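Local coordinates for Two-component system sensor histidine kinase (Bacteroides thetaiotaomicron, PDB 3OTT), which probably senses saccharides through its extracellular beta-propeller and beta-sandwich region, the whole protein being probably a membrane histidine kinase that also regulates transcription, at residues B[73-78]-B[86-91]; B[92-97]-B[649-654]; B[440-445]-B[460-465]. All blocks are in the same frame, centred on the assembly; numbering follows the deposited sequence.

Interaction 1: residues B[73-78]-B[86-91]; sequences NTYLYM and VYNYRA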
# COMPACT_ATOMS: atom_id res chain seq x y z
N ASN B 73 -11.05 -11.41 -12.41
CA ASN B 73 -11.64 -10.13 -12.79
C ASN B 73 -12.54 -10.29 -14.04
O ASN B 73 -12.67 -9.37 -14.85
CB ASN B 73 -10.52 -9.14 -13.10
CG ASN B 73 -10.94 -7.67 -12.95
OD1 ASN B 73 -11.90 -7.32 -12.25
ND2 ASN B 73 -10.21 -6.79 -13.63
N THR B 74 -13.07 -11.50 -14.25
CA THR B 74 -13.92 -11.70 -15.39
C THR B 74 -14.98 -12.77 -15.23
O THR B 74 -15.93 -12.78 -16.01
CB THR B 74 -13.14 -11.89 -16.73
OG1 THR B 74 -14.06 -11.80 -17.82
CG2 THR B 74 -12.42 -13.25 -16.82
N TYR B 75 -14.84 -13.68 -14.26
CA TYR B 75 -15.86 -14.76 -14.10
C TYR B 75 -16.65 -14.67 -12.80
O TYR B 75 -16.16 -14.23 -11.78
CB TYR B 75 -15.25 -16.18 -14.17
CG TYR B 75 -14.34 -16.45 -15.35
CD1 TYR B 75 -14.87 -16.69 -16.64
CD2 TYR B 75 -12.96 -16.50 -15.19
CE1 TYR B 75 -14.03 -16.90 -17.74
CE2 TYR B 75 -12.10 -16.70 -16.29
CZ TYR B 75 -12.64 -16.91 -17.54
OH TYR B 75 -11.73 -17.15 -18.56
N LEU B 76 -17.88 -15.11 -12.83
CA LEU B 76 -18.61 -15.37 -11.60
C LEU B 76 -18.67 -16.88 -11.51
O LEU B 76 -19.26 -17.50 -12.42
CB LEU B 76 -20.04 -14.77 -11.65
CG LEU B 76 -20.30 -13.30 -11.32
CD1 LEU B 76 -19.15 -12.38 -11.62
CD2 LEU B 76 -21.53 -12.80 -12.06
N TYR B 77 -17.98 -17.46 -10.52
CA TYR B 77 -18.08 -18.87 -10.17
C TYR B 77 -19.19 -18.97 -9.14
O TYR B 77 -19.13 -18.34 -8.08
CB TYR B 77 -16.74 -19.42 -9.54
CG TYR B 77 -15.68 -19.85 -10.53
CD1 TYR B 77 -15.41 -19.08 -11.68
CD2 TYR B 77 -14.93 -21.00 -10.32
CE1 TYR B 77 -14.45 -19.48 -12.63
CE2 TYR B 77 -13.94 -21.42 -11.21
CZ TYR B 77 -13.70 -20.66 -12.38
OH TYR B 77 -12.73 -21.08 -13.29
N MET B 78 -20.19 -19.77 -9.43
CA MET B 78 -21.38 -19.83 -8.58
C MET B 78 -21.72 -21.28 -8.22
O MET B 78 -21.75 -22.14 -9.11
CB MET B 78 -22.55 -19.20 -9.36
CG MET B 78 -22.26 -17.72 -9.76
SD MET B 78 -23.64 -17.15 -10.73
CE MET B 78 -23.35 -17.89 -12.34
N VAL B 86 -20.14 -21.35 -14.27
CA VAL B 86 -19.19 -20.30 -14.52
C VAL B 86 -19.70 -19.25 -15.55
O VAL B 86 -19.96 -19.56 -16.73
CB VAL B 86 -17.85 -20.88 -14.94
CG1 VAL B 86 -16.89 -19.78 -15.34
CG2 VAL B 86 -17.27 -21.72 -13.79
N TYR B 87 -19.80 -17.99 -15.13
CA TYR B 87 -20.35 -16.99 -16.00
C TYR B 87 -19.30 -15.94 -16.33
O TYR B 87 -18.72 -15.30 -15.43
CB TYR B 87 -21.63 -16.37 -15.36
CG TYR B 87 -22.25 -15.24 -16.17
CD1 TYR B 87 -22.95 -15.50 -17.39
CD2 TYR B 87 -22.18 -13.95 -15.73
CE1 TYR B 87 -23.52 -14.46 -18.14
CE2 TYR B 87 -22.78 -12.88 -16.46
CZ TYR B 87 -23.43 -13.16 -17.65
OH TYR B 87 -23.99 -12.12 -18.33
N ASN B 88 -19.00 -15.78 -17.60
CA ASN B 88 -18.09 -14.70 -18.02
C ASN B 88 -18.88 -13.40 -18.13
O ASN B 88 -19.60 -13.22 -19.07
CB ASN B 88 -17.34 -15.05 -19.32
CG ASN B 88 -16.32 -13.99 -19.74
OD1 ASN B 88 -16.43 -12.83 -19.35
ND2 ASN B 88 -15.32 -14.38 -20.55
N TYR B 89 -18.75 -12.50 -17.18
CA TYR B 89 -19.60 -11.34 -17.18
C TYR B 89 -19.15 -10.26 -18.18
O TYR B 89 -19.93 -9.35 -18.54
CB TYR B 89 -19.74 -10.80 -15.75
CG TYR B 89 -18.51 -10.06 -15.20
CD1 TYR B 89 -18.25 -8.73 -15.53
CD2 TYR B 89 -17.62 -10.70 -14.34
CE1 TYR B 89 -17.15 -8.04 -14.98
CE2 TYR B 89 -16.50 -10.03 -13.79
CZ TYR B 89 -16.26 -8.74 -14.13
OH TYR B 89 -15.18 -8.12 -13.58
N ARG B 90 -17.91 -10.34 -18.66
CA ARG B 90 -17.46 -9.37 -19.66
C ARG B 90 -17.96 -9.82 -21.03
O ARG B 90 -18.43 -9.02 -21.81
CB ARG B 90 -15.93 -9.20 -19.72
CG ARG B 90 -15.39 -8.49 -18.52
CD ARG B 90 -13.86 -8.40 -18.57
NE ARG B 90 -13.44 -7.91 -17.25
CZ ARG B 90 -13.33 -6.63 -16.93
NH1 ARG B 90 -13.56 -5.69 -17.86
NH2 ARG B 90 -12.95 -6.30 -15.70
N ALA B 91 -17.83 -11.09 -21.32
CA ALA B 91 -18.32 -11.57 -22.60
C ALA B 91 -19.84 -11.81 -22.58
O ALA B 91 -20.47 -11.86 -23.62
CB ALA B 91 -17.55 -12.86 -23.06
O HOH W 1 -13.18 -11.96 -20.76

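Interaction 2: residues B[92-97]-B[649-654]; sequences DRYEQP and SPRTRD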
# COMPACT_ATOMS: atom_id res chain seq x y z
N ASP B 92 -20.45 -11.92 -21.39
CA ASP B 92 -21.86 -12.31 -21.29
C ASP B 92 -22.17 -13.71 -21.89
O ASP B 92 -23.13 -13.86 -22.63
CB ASP B 92 -22.78 -11.17 -21.85
CG ASP B 92 -24.27 -11.52 -21.76
OD1 ASP B 92 -24.71 -12.23 -20.82
OD2 ASP B 92 -25.02 -11.13 -22.66
N ARG B 93 -21.38 -14.72 -21.50
CA ARG B 93 -21.50 -16.10 -21.93
C ARG B 93 -21.18 -17.03 -20.74
O ARG B 93 -20.22 -16.74 -19.98
CB ARG B 93 -20.43 -16.43 -23.01
CG ARG B 93 -20.30 -15.40 -24.13
CD ARG B 93 -21.08 -15.70 -25.44
NE ARG B 93 -22.36 -16.40 -25.30
CZ ARG B 93 -22.67 -17.56 -25.91
NH1 ARG B 93 -21.78 -18.20 -26.68
NH2 ARG B 93 -23.86 -18.12 -25.72
N TYR B 94 -21.89 -18.15 -20.62
CA TYR B 94 -21.51 -19.23 -19.69
C TYR B 94 -20.36 -19.97 -20.33
O TYR B 94 -20.43 -20.27 -21.50
CB TYR B 94 -22.71 -20.18 -19.38
CG TYR B 94 -23.67 -19.47 -18.48
CD1 TYR B 94 -23.47 -19.47 -17.12
CD2 TYR B 94 -24.73 -18.71 -18.99
CE1 TYR B 94 -24.33 -18.78 -16.25
CE2 TYR B 94 -25.58 -18.00 -18.15
CZ TYR B 94 -25.37 -18.03 -16.76
OH TYR B 94 -26.19 -17.37 -15.87
N GLU B 95 -19.29 -20.19 -19.59
CA GLU B 95 -18.06 -20.70 -20.14
C GLU B 95 -17.56 -21.77 -19.27
O GLU B 95 -16.72 -21.45 -18.42
CB GLU B 95 -16.97 -19.59 -20.19
CG GLU B 95 -16.95 -18.91 -21.59
CD GLU B 95 -16.02 -17.70 -21.72
OE1 GLU B 95 -15.08 -17.58 -20.90
OE2 GLU B 95 -16.23 -16.89 -22.68
N GLN B 96 -18.04 -23.02 -19.42
CA GLN B 96 -17.57 -24.12 -18.53
C GLN B 96 -16.15 -24.64 -18.79
O GLN B 96 -15.85 -25.12 -19.89
CB GLN B 96 -18.49 -25.37 -18.48
CG GLN B 96 -19.84 -25.27 -17.71
CD GLN B 96 -19.76 -24.75 -16.23
OE1 GLN B 96 -20.21 -23.62 -15.92
NE2 GLN B 96 -19.23 -25.59 -15.31
N PRO B 97 -15.33 -24.65 -17.73
CA PRO B 97 -14.07 -25.43 -17.63
C PRO B 97 -14.25 -26.89 -18.04
O PRO B 97 -15.35 -27.40 -17.98
CB PRO B 97 -13.75 -25.37 -16.13
CG PRO B 97 -14.38 -24.10 -15.63
CD PRO B 97 -15.69 -24.03 -16.44
N SER B 649 -28.47 -9.62 -26.01
CA SER B 649 -27.09 -9.71 -25.48
C SER B 649 -26.40 -10.88 -26.11
O SER B 649 -27.05 -11.73 -26.70
CB SER B 649 -27.10 -9.88 -23.93
OG SER B 649 -27.76 -11.12 -23.60
N PRO B 650 -25.07 -10.95 -25.96
CA PRO B 650 -24.38 -12.09 -26.58
C PRO B 650 -24.98 -13.42 -26.10
O PRO B 650 -24.95 -14.39 -26.80
CB PRO B 650 -22.93 -11.92 -26.12
CG PRO B 650 -22.76 -10.48 -25.84
CD PRO B 650 -24.12 -10.00 -25.33
N ARG B 651 -25.56 -13.43 -24.90
CA ARG B 651 -26.10 -14.69 -24.38
C ARG B 651 -27.25 -15.23 -25.25
O ARG B 651 -27.48 -16.43 -25.32
CB ARG B 651 -26.59 -14.47 -22.94
CG ARG B 651 -26.85 -15.73 -22.19
CD ARG B 651 -27.27 -15.40 -20.77
NE ARG B 651 -28.38 -14.46 -20.68
CZ ARG B 651 -29.68 -14.81 -20.76
NH1 ARG B 651 -30.04 -16.07 -20.91
NH2 ARG B 651 -30.61 -13.87 -20.67
N THR B 652 -28.01 -14.33 -25.87
CA THR B 652 -29.18 -14.75 -26.65
C THR B 652 -29.05 -14.48 -28.14
O THR B 652 -29.88 -14.96 -28.88
CB THR B 652 -30.51 -14.08 -26.15
OG1 THR B 652 -30.44 -12.67 -26.35
CG2 THR B 652 -30.77 -14.35 -24.69
N ARG B 653 -28.05 -13.70 -28.58
CA ARG B 653 -27.82 -13.46 -30.05
C ARG B 653 -26.34 -13.56 -30.49
O ARG B 653 -25.42 -13.14 -29.78
CB ARG B 653 -28.35 -12.09 -30.51
CG ARG B 653 -29.70 -11.63 -29.96
CD ARG B 653 -30.85 -11.62 -30.99
NE ARG B 653 -30.41 -11.42 -32.36
CZ ARG B 653 -31.22 -11.18 -33.39
NH1 ARG B 653 -32.54 -11.07 -33.19
NH2 ARG B 653 -30.72 -11.06 -34.64
N ASP B 654 -26.15 -14.10 -31.69
CA ASP B 654 -24.87 -14.09 -32.42
C ASP B 654 -24.30 -12.71 -32.74
O ASP B 654 -23.08 -12.52 -32.80
CB ASP B 654 -25.07 -14.79 -33.79
CG ASP B 654 -25.23 -16.27 -33.65
OD1 ASP B 654 -25.41 -16.72 -32.49
OD2 ASP B 654 -25.16 -16.98 -34.69
O HOH W 2 -27.26 -12.18 -20.15

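Interaction 3: residues B[440-445]-B[460-465]; sequences GIFVVD and EQNYSV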
# COMPACT_ATOMS: atom_id res chain seq x y z
N GLY B 440 11.82 37.33 11.13
CA GLY B 440 10.85 38.36 10.79
C GLY B 440 10.21 38.22 9.41
O GLY B 440 9.92 37.11 8.97
N ILE B 441 9.93 39.37 8.77
CA ILE B 441 9.36 39.39 7.41
C ILE B 441 10.37 39.93 6.36
O ILE B 441 11.08 40.92 6.57
CB ILE B 441 8.07 40.26 7.37
CG1 ILE B 441 6.97 39.70 8.31
CG2 ILE B 441 7.53 40.41 5.93
CD1 ILE B 441 5.97 40.82 8.80
N PHE B 442 10.42 39.27 5.23
CA PHE B 442 11.29 39.71 4.13
C PHE B 442 10.39 40.18 2.98
O PHE B 442 9.34 39.54 2.68
CB PHE B 442 12.14 38.53 3.61
CG PHE B 442 13.07 37.96 4.64
CD1 PHE B 442 12.63 37.04 5.61
CD2 PHE B 442 14.40 38.34 4.65
CE1 PHE B 442 13.55 36.51 6.59
CE2 PHE B 442 15.30 37.84 5.65
CZ PHE B 442 14.87 36.93 6.59
N VAL B 443 10.80 41.27 2.34
CA VAL B 443 10.13 41.80 1.17
C VAL B 443 11.15 41.78 0.05
O VAL B 443 12.20 42.43 0.18
CB VAL B 443 9.63 43.20 1.39
CG1 VAL B 443 8.93 43.70 0.14
CG2 VAL B 443 8.70 43.27 2.65
N VAL B 444 10.87 40.98 -1.00
CA VAL B 444 11.83 40.67 -2.05
C VAL B 444 11.27 40.99 -3.45
O VAL B 444 10.08 40.74 -3.75
CB VAL B 444 12.15 39.15 -2.03
CG1 VAL B 444 12.81 38.68 -3.32
CG2 VAL B 444 13.06 38.78 -0.80
N ASP B 445 12.11 41.55 -4.30
CA ASP B 445 11.71 41.81 -5.66
C ASP B 445 11.52 40.48 -6.43
O ASP B 445 12.48 39.75 -6.67
CB ASP B 445 12.72 42.73 -6.34
CG ASP B 445 12.27 43.13 -7.78
OD1 ASP B 445 12.10 42.23 -8.64
OD2 ASP B 445 12.10 44.33 -8.04
N GLU B 460 15.53 43.07 -0.45
CA GLU B 460 15.48 44.53 -0.47
C GLU B 460 15.12 45.10 0.94
O GLU B 460 15.64 46.12 1.35
CB GLU B 460 14.46 45.03 -1.53
CG GLU B 460 14.96 44.98 -3.02
CD GLU B 460 15.09 43.57 -3.64
OE1 GLU B 460 14.63 42.55 -3.10
OE2 GLU B 460 15.68 43.45 -4.72
N GLN B 461 14.21 44.43 1.64
CA GLN B 461 13.70 44.94 2.91
C GLN B 461 13.52 43.81 3.86
O GLN B 461 13.22 42.66 3.45
CB GLN B 461 12.33 45.65 2.75
CG GLN B 461 12.31 46.93 1.86
CD GLN B 461 10.92 47.68 1.81
OE1 GLN B 461 9.86 47.06 1.81
NE2 GLN B 461 10.95 49.00 1.76
N ASN B 462 13.58 44.13 5.15
CA ASN B 462 13.29 43.13 6.21
C ASN B 462 12.58 43.87 7.30
O ASN B 462 12.87 45.02 7.59
CB ASN B 462 14.60 42.40 6.65
CG ASN B 462 14.42 41.49 7.91
OD1 ASN B 462 14.93 41.83 9.01
ND2 ASN B 462 13.74 40.33 7.76
N TYR B 463 11.53 43.27 7.86
CA TYR B 463 10.86 43.85 9.02
C TYR B 463 11.23 42.97 10.22
O TYR B 463 11.08 41.75 10.14
CB TYR B 463 9.33 43.88 8.82
CG TYR B 463 8.85 45.00 7.92
CD1 TYR B 463 8.60 44.79 6.56
CD2 TYR B 463 8.67 46.30 8.42
CE1 TYR B 463 8.17 45.84 5.72
CE2 TYR B 463 8.29 47.34 7.60
CZ TYR B 463 8.03 47.10 6.26
OH TYR B 463 7.61 48.16 5.49
N SER B 464 11.63 43.57 11.36
CA SER B 464 11.99 42.77 12.52
C SER B 464 11.71 43.52 13.86
O SER B 464 11.19 44.64 13.85
CB SER B 464 13.46 42.47 12.44
OG SER B 464 14.17 43.67 12.63
N VAL B 465 12.16 42.93 14.98
CA VAL B 465 12.06 43.60 16.28
C VAL B 465 12.79 44.96 16.31
O VAL B 465 12.41 45.81 17.10
CB VAL B 465 12.47 42.65 17.48
CG1 VAL B 465 12.30 43.34 18.80
CG2 VAL B 465 11.56 41.52 17.57

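Interaction 1: residues B[73-78]-B[86-91]
Asn73 O is gripped side-on by the guanidinium of Arg90, with NE at 2.9 Å and NH2 at 3.2 Å from it. The oxygen lies only 2° out of the guanidinium plane, so both N-H groups converge on one acceptor. Arg90 has CD anti to CA (chi2 177°), and its extended chain runs past Thr74 OG1, crossing that side chain at about a right angle, before it reaches the carbonyl. An alanine here would probably leave Asn73 O without these two donors and open a gap beside Thr74 OG1 where CG and CD lay.

Asn88 OD1 is a second hub. It forms an Asx turn through Arg90 N and an Asx motif through Ala91 N, where the chain leaves the strand. Water 1 joins Thr74 OG1 to Asn88 ND2, which is also bonded to Glu95.

Within the strands, Leu76 and Tyr87 form the hydrogen-bonded antiparallel pair, with Leu76 N to Tyr87 O at 2.7 Å. On the face carrying Tyr75 and Tyr77, Val86 CG2 sits 3.8 Å from the centroid of the Tyr77 ring and 11° off its normal, a CH-pi contact, while Val86 CG1 touches Tyr75 CD1 and Tyr77 CE1. The Tyr75 hydroxyl bonds His372 of the second subunit. On the other face Leu76 splits its methyls: CD2 meets the Tyr87 ring edge and CD1 lies 3.5 Å from Tyr89 CD2.

Strands 75-79 and 84-88 are the two inner strands of a four-stranded antiparallel sheet, between strands 67-71 and 93-94, the up-and-down meander that makes one blade of a beta-propeller.

Interaction 2: residues B[92-97]-B[649-654]
Asp92 meets Pro650 and Arg651, in a loop of the C-terminal beta-sandwich, just ahead of the last strand, 93-94, of a beta-propeller blade. Asp92 and Arg93 both face Asn88, a G1 beta bulge, consistent with the positive phi of Asp92 (60°).

Among direct polar contacts, Arg651 N donates to Asp92 OD2 at 3.3 Å, but OD2 is modelled too close to Ser649, so its position is less sure. The guanidinium of Arg93 lies obliquely beside the loop carbonyls, with NE 3.6 Å from Pro650 O; this buried NE has no hydrogen-bonding partner in the model.

The apolar contacts are sparse. Pro650 CG lies 4.0 Å from Asp92 CB, the two side chains crossing at about a right angle. Arg651 CD reaches the edge of the Tyr94 ring, 4.1 Å from CE2, and the ring and guanidinium planes are 80° apart. The far ends are held elsewhere, Tyr94 OH by His54 O and Arg651 NH1 by Thr56.

The opposite charges are bridged by water: Asp92 OD1, which also bonds Tyr87 OH, is 4.3 Å from Arg651 NE, too far for a salt bridge. Water 2 spans that gap, donating to Asp92 OD1 and accepting from Arg651 NE, each at 2.6 Å.

Interaction 3: residues B[440-445]-B[460-465]
Ile441 and Tyr463 are joined by close backbone bonds in this contact, between the two last strands of a blade in the second beta-propeller. They form a hydrogen-bonded antiparallel pair, with Tyr463 N to Ile441 O at 2.7 Å and a return bond from Ile441 N. Val443 and Gln461 repeat the pattern, their Val443 N to Gln461 O bond almost straight.

The tight fit continues between these pairs, where Phe442 and Asn462 share the opposite face. Asn462 has CG anti to the backbone N (chi1 171°), and its ND2 stands 3.5 Å above the plane of the Phe442 ring, over the centre; the same nitrogen bonds Gly439 O. Ring and amide planes are 45° apart, so this is an N-over-face approach and not a flat stack. At the strand start, Tyr463 O comes so close to Gly440 that a CB there would fall 2.2 Å from it, and the positive phi of Gly440 also suits glycine.

On the face of Ile441, Val443 and Tyr463, side chains meet at about 4 Å, with Val443 CG2 at the Tyr463 ring edge, 4.0 Å from CE1. Arg503 makes a cation-pi contact with that ring.

The looser end lies at Glu460, where a side chain joins the strands instead. The bend at chi2 (72°) turns CD of Glu460 back toward the partner strand, and OE1 accepts from Asp445 N at 3.0 Å, met from above the carboxylate plane; OE2 bonds Tyr457 OH. Asp445 OD1 in turn caps Lys448 N at the start of helix 446-451. Two carboxylates therefore sit close, Asp445 OD2 and Glu460 OE2 being 5.0 Å apart, and the N-H donors and the helix N terminus would probably offset their mutual repulsion.

Overall arrangement
From the N terminus, interaction 1 comes first: it closes a hairpin with seven residues between its segments, in a blade of the first propeller. Interaction 2 opens at the next residue and extends the same sheet, strand 93-94 lying beside strand 84-88; it closes a loop of 551 residues when the chain returns in the C-terminal sandwich. Interaction 3 is nested inside that loop, in the second propeller, and closes 14 residues that include helix 446-451. No contacts cross. The centres of interactions 1 and 2 are 10 Å apart, whereas that of interaction 3 lies about 67 Å from that of interaction 1. Interactions 1 and 3 work within blades; interaction 2 ties propeller to sandwich.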